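Local coordinates for protein trigger factor (Thermotoga maritima, PDB 2NSA) that probably binds the ribosome, keeps newly made proteins in an open conformation and catalyses cis-trans isomerisation of peptidyl-prolyl bonds, its C-terminal chaperone domain being the part modelled here, at residues K116-L121 with E144-A149; K105-N110 with L156-Q161; S134-K137 with D141-E144. All blocks are in the same frame, centred on the assembly; numbering follows the deposited sequence.

Contact 1. Residues K116-L121 with E144-A149; sequences KEAEEL and EELRWA. With SO4 (sulfate ion), chain C.
The two methyl groups of L146 carry this contact, reaching across to E117, A118 and L121. CD1 of L146 lies 3.3 Å from CG of E117, a close approach for two carbons, and is also 3.8 Å from CD1 of L121, the two leucine side chains running past each other in opposite senses. The other methyl, CD2, leans toward the backbone at A118, 4.1 Å from the A118 N, where a methyl as small as that of A118 allows the branched side chain to come in close. E117 can serve in an apolar contact because chi1 (-158°) sets CG, beside CB, against the leucine; the bend at chi2 (68°) then directs the carboxylate.

The parts joined are helix 111-125 and helix 140-160 of the C-terminal chaperone domain. Locally their axes run at 100° and come no closer than 11.0 Å, so the helices meet over a small patch where one leucine bridges most of the gap. V136 of helix 129-138 touches both A118 and L146, while L114 also packs on L146, making the surroundings a small apolar core.

Polar groups lie further out. A long, bent hydrogen bond (3.3 Å) runs from R147 NH2 to O2 of a sulfate, probably from the crystallisation liquor, at the guanidinium edge. With E117 OE2 2.9 Å from E120 OE1 and another sulfate near E117, one carboxylate may hold a proton.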
# COMPACT_ATOMS: atom_id res chain seq x y z
N LYS A 116 -10.80 16.33 5.16
CA LYS A 116 -11.40 16.13 3.84
C LYS A 116 -11.59 14.65 3.53
O LYS A 116 -12.63 14.24 3.01
CB LYS A 116 -10.53 16.74 2.74
CG LYS A 116 -10.60 18.26 2.62
CD LYS A 116 -9.85 18.72 1.37
CE LYS A 116 -9.99 20.21 1.13
NZ LYS A 116 -9.30 20.63 -0.12
N GLU A 117 -10.58 13.85 3.85
CA GLU A 117 -10.66 12.42 3.59
C GLU A 117 -11.75 11.78 4.44
O GLU A 117 -12.49 10.91 3.98
CB GLU A 117 -9.32 11.75 3.88
CG GLU A 117 -9.17 10.44 3.15
CD GLU A 117 -9.06 10.64 1.65
OE1 GLU A 117 -8.03 11.17 1.20
OE2 GLU A 117 -10.02 10.29 0.94
N ALA A 118 -11.86 12.20 5.70
CA ALA A 118 -12.87 11.64 6.57
C ALA A 118 -14.25 11.96 6.00
O ALA A 118 -15.15 11.13 6.06
CB ALA A 118 -12.74 12.21 7.98
N GLU A 119 -14.41 13.16 5.45
CA GLU A 119 -15.70 13.55 4.87
C GLU A 119 -16.06 12.64 3.70
O GLU A 119 -17.21 12.22 3.55
CB GLU A 119 -15.65 15.00 4.39
CG GLU A 119 -15.30 16.00 5.49
CD GLU A 119 -15.40 17.44 5.03
OE1 GLU A 119 -14.95 17.75 3.91
OE2 GLU A 119 -15.92 18.27 5.81
N GLU A 120 -15.06 12.31 2.87
CA GLU A 120 -15.30 11.45 1.72
C GLU A 120 -15.58 10.01 2.11
O GLU A 120 -16.32 9.31 1.43
CB GLU A 120 -14.10 11.51 0.77
CG GLU A 120 -13.75 12.92 0.34
CD GLU A 120 -12.62 12.95 -0.65
OE1 GLU A 120 -11.52 12.45 -0.32
OE2 GLU A 120 -12.82 13.49 -1.77
N LEU A 121 -14.98 9.55 3.20
CA LEU A 121 -15.19 8.18 3.65
C LEU A 121 -16.53 8.00 4.36
O LEU A 121 -17.08 6.91 4.38
CB LEU A 121 -14.08 7.75 4.60
CG LEU A 121 -12.74 7.39 3.97
CD1 LEU A 121 -11.68 7.26 5.05
CD2 LEU A 121 -12.87 6.09 3.20
N GLU A 144 -3.93 7.57 12.43
CA GLU A 144 -2.66 7.16 11.84
C GLU A 144 -2.89 6.40 10.54
O GLU A 144 -2.12 6.54 9.59
CB GLU A 144 -1.86 6.28 12.82
CG GLU A 144 -1.38 7.03 14.05
CD GLU A 144 -0.68 6.14 15.06
OE1 GLU A 144 -0.89 4.91 15.01
OE2 GLU A 144 0.07 6.68 15.90
N GLU A 145 -3.94 5.58 10.51
CA GLU A 145 -4.25 4.81 9.31
C GLU A 145 -4.67 5.73 8.16
O GLU A 145 -4.25 5.55 7.02
CB GLU A 145 -5.36 3.79 9.60
CG GLU A 145 -5.03 2.85 10.75
CD GLU A 145 -6.19 1.97 11.16
OE1 GLU A 145 -7.35 2.44 11.14
OE2 GLU A 145 -5.94 0.80 11.54
N LEU A 146 -5.47 6.74 8.47
CA LEU A 146 -5.92 7.67 7.44
C LEU A 146 -4.74 8.48 6.92
O LEU A 146 -4.58 8.65 5.71
CB LEU A 146 -6.98 8.62 8.00
CG LEU A 146 -7.63 9.54 6.97
CD1 LEU A 146 -8.24 8.73 5.84
CD2 LEU A 146 -8.70 10.38 7.67
N ARG A 147 -3.92 8.99 7.84
CA ARG A 147 -2.75 9.78 7.48
C ARG A 147 -1.86 8.98 6.53
O ARG A 147 -1.43 9.50 5.49
CB ARG A 147 -1.95 10.15 8.74
CG ARG A 147 -0.82 11.14 8.49
CD ARG A 147 -0.01 11.38 9.75
NE ARG A 147 -0.79 11.92 10.86
CZ ARG A 147 -1.20 13.18 10.95
NH1 ARG A 147 -0.90 14.05 9.99
NH2 ARG A 147 -1.90 13.58 12.01
N TRP A 148 -1.60 7.73 6.87
CA TRP A 148 -0.75 6.89 6.02
C TRP A 148 -1.39 6.66 4.66
O TRP A 148 -0.72 6.72 3.64
CB TRP A 148 -0.48 5.55 6.69
CG TRP A 148 0.26 4.61 5.79
CD1 TRP A 148 -0.25 3.51 5.16
CD2 TRP A 148 1.64 4.68 5.41
NE1 TRP A 148 0.73 2.88 4.42
CE2 TRP A 148 1.90 3.58 4.56
CE3 TRP A 148 2.68 5.57 5.72
CZ2 TRP A 148 3.16 3.34 4.01
CZ3 TRP A 148 3.93 5.33 5.17
CH2 TRP A 148 4.16 4.22 4.32
N ALA A 149 -2.69 6.37 4.65
CA ALA A 149 -3.38 6.13 3.38
C ALA A 149 -3.23 7.33 2.46
O ALA A 149 -2.96 7.18 1.27
CB ALA A 149 -4.86 5.86 3.63
S SO4 C . -1.03 12.60 16.29
O1 SO4 C . -0.68 14.00 16.60
O2 SO4 C . -1.91 12.56 15.11
O3 SO4 C . -1.72 12.00 17.45
O4 SO4 C . 0.20 11.84 16.01

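Contact 2. Residues K105-N110 with L156-Q161; sequences KGISVN and LDLLLQ
Neither a ring nor any other flat side-chain group enters the meeting of I107 and K105 with L158 and L159; there are no faces to cover, only methyls and methylenes. The arrangement ties the connection between helix 77-105 and helix 111-125 to the last turns of helix 140-160 in the chaperone domain. That connection starts with a Schellman motif: G106 takes positive phi (71°), a conformation that favours glycine, and so ends the helix and turns the chain.

Just beyond the turn, I107 points its longer branch at the helix. Its CD1 reaches L158 CD1 tip to tip at 3.5 Å, with I107 CG1 only slightly farther from that same methyl, at 3.7 Å. A beta-branched, purely hydrocarbon side chain suits an extended residue that must lie against a helix, and I107 also touches L151 and K154.

K105 uses its length in two ways. Its aliphatic part crosses L159 at an oblique angle, with CD 4.3 Å from L158 CD1, and the bend at chi4 (-59°) directs NZ to a salt bridge with E162, so the lysine lies against leucines without burying its charge unpaired. At the far end of the connection N110 is the N-cap of helix 111-125, its OD1 accepting from the backbone N of E113. Back at the lysine, K105 CE lies 3.8 Å from L159 CD2.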
# COMPACT_ATOMS: atom_id res chain seq x y z
N LYS A 105 10.82 13.55 -0.74
CA LYS A 105 10.05 14.47 -1.57
C LYS A 105 9.40 15.62 -0.82
O LYS A 105 8.78 16.49 -1.44
CB LYS A 105 8.98 13.70 -2.34
CG LYS A 105 9.55 12.79 -3.40
CD LYS A 105 8.44 12.10 -4.15
CE LYS A 105 8.95 11.57 -5.48
NZ LYS A 105 9.48 12.70 -6.30
N GLY A 106 9.53 15.63 0.50
CA GLY A 106 8.93 16.69 1.30
C GLY A 106 7.42 16.62 1.36
O GLY A 106 6.74 17.63 1.47
N ILE A 107 6.88 15.40 1.29
CA ILE A 107 5.44 15.18 1.33
C ILE A 107 4.99 14.87 2.75
O ILE A 107 5.66 14.12 3.47
CB ILE A 107 5.04 14.01 0.40
CG1 ILE A 107 5.57 14.27 -1.02
CG2 ILE A 107 3.52 13.84 0.40
CD1 ILE A 107 5.13 15.61 -1.60
N SER A 108 3.85 15.44 3.14
CA SER A 108 3.30 15.23 4.48
C SER A 108 1.77 15.30 4.41
O SER A 108 1.21 15.46 3.33
CB SER A 108 3.82 16.32 5.42
OG SER A 108 3.52 16.02 6.77
N VAL A 109 1.11 15.17 5.55
CA VAL A 109 -0.35 15.24 5.61
C VAL A 109 -0.79 16.16 6.75
O VAL A 109 -0.30 16.03 7.87
CB VAL A 109 -0.98 13.84 5.84
CG1 VAL A 109 -2.50 13.95 5.88
CG2 VAL A 109 -0.55 12.88 4.74
N ASN A 110 -1.69 17.09 6.47
CA ASN A 110 -2.16 17.99 7.52
C ASN A 110 -3.59 17.65 7.97
O ASN A 110 -4.22 16.76 7.40
CB ASN A 110 -2.07 19.46 7.08
CG ASN A 110 -2.84 19.73 5.80
OD1 ASN A 110 -3.98 19.32 5.65
ND2 ASN A 110 -2.21 20.45 4.87
N LEU A 156 2.59 7.66 -4.37
CA LEU A 156 2.41 6.85 -5.57
C LEU A 156 2.03 7.71 -6.78
O LEU A 156 2.58 7.54 -7.87
CB LEU A 156 1.34 5.78 -5.35
CG LEU A 156 1.71 4.76 -4.27
CD1 LEU A 156 0.50 3.87 -4.03
CD2 LEU A 156 2.92 3.94 -4.68
N ASP A 157 1.09 8.64 -6.59
CA ASP A 157 0.65 9.50 -7.68
C ASP A 157 1.81 10.34 -8.22
O ASP A 157 1.97 10.48 -9.44
CB ASP A 157 -0.49 10.41 -7.23
CG ASP A 157 -1.82 9.68 -7.11
OD1 ASP A 157 -1.87 8.49 -7.48
OD2 ASP A 157 -2.80 10.29 -6.65
N LEU A 158 2.62 10.89 -7.33
CA LEU A 158 3.77 11.69 -7.75
C LEU A 158 4.75 10.85 -8.58
O LEU A 158 5.26 11.32 -9.60
CB LEU A 158 4.50 12.28 -6.54
CG LEU A 158 3.84 13.48 -5.87
CD1 LEU A 158 4.51 13.75 -4.53
CD2 LEU A 158 3.95 14.70 -6.78
N LEU A 159 5.02 9.63 -8.14
CA LEU A 159 5.94 8.79 -8.89
C LEU A 159 5.39 8.49 -10.28
O LEU A 159 6.11 8.59 -11.27
CB LEU A 159 6.21 7.48 -8.14
CG LEU A 159 6.96 7.60 -6.82
CD1 LEU A 159 7.06 6.22 -6.17
CD2 LEU A 159 8.36 8.18 -7.04
N LEU A 160 4.11 8.13 -10.36
CA LEU A 160 3.51 7.83 -11.65
C LEU A 160 3.56 9.02 -12.59
O LEU A 160 3.76 8.87 -13.79
CB LEU A 160 2.06 7.38 -11.47
CG LEU A 160 1.84 6.09 -10.69
CD1 LEU A 160 0.35 5.83 -10.58
CD2 LEU A 160 2.53 4.93 -11.40
N GLN A 161 3.36 10.21 -12.03
CA GLN A 161 3.38 11.43 -12.83
C GLN A 161 4.80 11.83 -13.25
O GLN A 161 4.98 12.75 -14.05
CB GLN A 161 2.70 12.57 -12.06
CG GLN A 161 1.18 12.43 -12.03
CD GLN A 161 0.50 13.23 -10.94
OE1 GLN A 161 1.04 14.22 -10.45
NE2 GLN A 161 -0.70 12.81 -10.56

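Contact 3. Residues S134-K137 with D141-E144; sequences SLVK and DLRE. With SO4 (sulfate ion), chain C.
Apolar contact is made by L142, whose CD2 lies 4.0 Å from CG2 of V136, the two side chains crossing at about a right angle. The same methyl is 4.1 Å from CB of L135, so a single leucine branch rests on two consecutive residues. V136 works on both of its branches: while CG2 meets the leucine, CG1 lies 4.0 Å from CG of R143 and packs on the aliphatic base of the arginine. A short, beta-branched valine suits this position, where it is buried between neighbouring helices; L142 also reaches W125 of helix 111-125.

These residues hold together two consecutive helices, 129-138 and 140-160, that meet at a steep angle across a very short turn.

Hydrogen bonding is concentrated on R143. NH1 donates to the carbonyl O of V136 at 2.9 Å, moderately bent (145° at the hydrogen), with the donor in the carbonyl plane and the oxygen close to the guanidinium plane. V136 sits in the last turn of its helix, where the carbonyls point past the helix end, and an arginine's charge would be expected to suit the partial negative charge gathered there. Two further hydrogen bonds, to a sulfate, use the edge carrying NE and NH2: R143 NE binds sulfate O2 and R143 NH2 binds sulfate O3, each at 2.9 Å, and both are nearly straight. Chi3 (61°) folds the chain and the last torsion sets the plane, so that one edge serves the carbonyl and another the anion. The sulfate, probably from the crystallisation liquor, also accepts a longer bond from R147.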
# COMPACT_ATOMS: atom_id res chain seq x y z
N SER A 134 -15.12 13.42 13.67
CA SER A 134 -14.99 13.32 15.13
C SER A 134 -14.30 12.01 15.52
O SER A 134 -13.50 11.98 16.45
CB SER A 134 -16.37 13.38 15.79
OG SER A 134 -16.96 14.65 15.60
N LEU A 135 -14.62 10.94 14.80
CA LEU A 135 -14.01 9.64 15.07
C LEU A 135 -12.51 9.71 14.83
O LEU A 135 -11.71 9.19 15.61
CB LEU A 135 -14.64 8.56 14.18
CG LEU A 135 -15.80 7.75 14.75
CD1 LEU A 135 -16.85 8.67 15.35
CD2 LEU A 135 -16.41 6.89 13.65
N VAL A 136 -12.13 10.36 13.74
CA VAL A 136 -10.73 10.49 13.40
C VAL A 136 -10.00 11.34 14.44
O VAL A 136 -8.86 11.05 14.81
CB VAL A 136 -10.56 11.13 12.01
CG1 VAL A 136 -9.08 11.34 11.70
CG2 VAL A 136 -11.20 10.22 10.97
N LYS A 137 -10.68 12.38 14.91
CA LYS A 137 -10.10 13.27 15.91
C LYS A 137 -9.99 12.58 17.28
O LYS A 137 -9.13 12.91 18.08
CB LYS A 137 -10.96 14.53 16.04
CG LYS A 137 -10.46 15.54 17.05
CD LYS A 137 -11.45 16.68 17.20
CE LYS A 137 -11.02 17.66 18.28
NZ LYS A 137 -9.73 18.34 17.95
N ASP A 141 -5.48 5.52 16.49
CA ASP A 141 -5.22 4.42 15.57
C ASP A 141 -5.82 4.73 14.19
O ASP A 141 -5.13 4.64 13.17
CB ASP A 141 -5.75 3.10 16.13
CG ASP A 141 -7.25 3.11 16.38
OD1 ASP A 141 -7.81 4.18 16.69
OD2 ASP A 141 -7.86 2.03 16.27
N LEU A 142 -7.09 5.12 14.18
CA LEU A 142 -7.77 5.46 12.94
C LEU A 142 -7.09 6.65 12.25
O LEU A 142 -6.92 6.66 11.02
CB LEU A 142 -9.24 5.80 13.24
CG LEU A 142 -10.09 6.22 12.04
CD1 LEU A 142 -10.13 5.10 11.03
CD2 LEU A 142 -11.50 6.57 12.51
N ARG A 143 -6.70 7.65 13.03
CA ARG A 143 -6.04 8.82 12.49
C ARG A 143 -4.71 8.45 11.81
O ARG A 143 -4.41 8.95 10.72
CB ARG A 143 -5.81 9.86 13.60
CG ARG A 143 -5.31 11.20 13.09
CD ARG A 143 -5.50 12.31 14.12
NE ARG A 143 -4.77 12.06 15.36
CZ ARG A 143 -5.33 11.67 16.50
NH1 ARG A 143 -6.64 11.48 16.58
NH2 ARG A 143 -4.57 11.47 17.57
N GLU A 144 -3.93 7.57 12.43
CA GLU A 144 -2.66 7.16 11.84
C GLU A 144 -2.89 6.40 10.54
O GLU A 144 -2.12 6.54 9.59
CB GLU A 144 -1.86 6.28 12.82
CG GLU A 144 -1.38 7.03 14.05
CD GLU A 144 -0.68 6.14 15.06
OE1 GLU A 144 -0.89 4.91 15.01
OE2 GLU A 144 0.07 6.68 15.90
S SO4 C . -1.03 12.60 16.29
O1 SO4 C . -0.68 14.00 16.60
O2 SO4 C . -1.91 12.56 15.11
O3 SO4 C . -1.72 12.00 17.45
O4 SO4 C . 0.20 11.84 16.01

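All three contacts use helix 140-160. Contact 3 lies near its start, contact 1 follows and shares E144 with it, and contact 2 lies near its end. Contacts 1 and 3 are centred 8 Å apart and merge through V136 CG2, which is 3.9 Å from A118 CB; both also touch one sulfate. Contacts 1 and 2 are 15 Å apart between centres and meet where R147 NH1 lies 3.0 Å from V109 O, whereas contacts 2 and 3 are 22 Å apart. Along the chain, contacts 1 and 3 are nested inside the loop closed by contact 2, so helix 140-160 joins helix 111-125, helix 129-138 and the connection after helix 77-105 into one part of the chaperone domain.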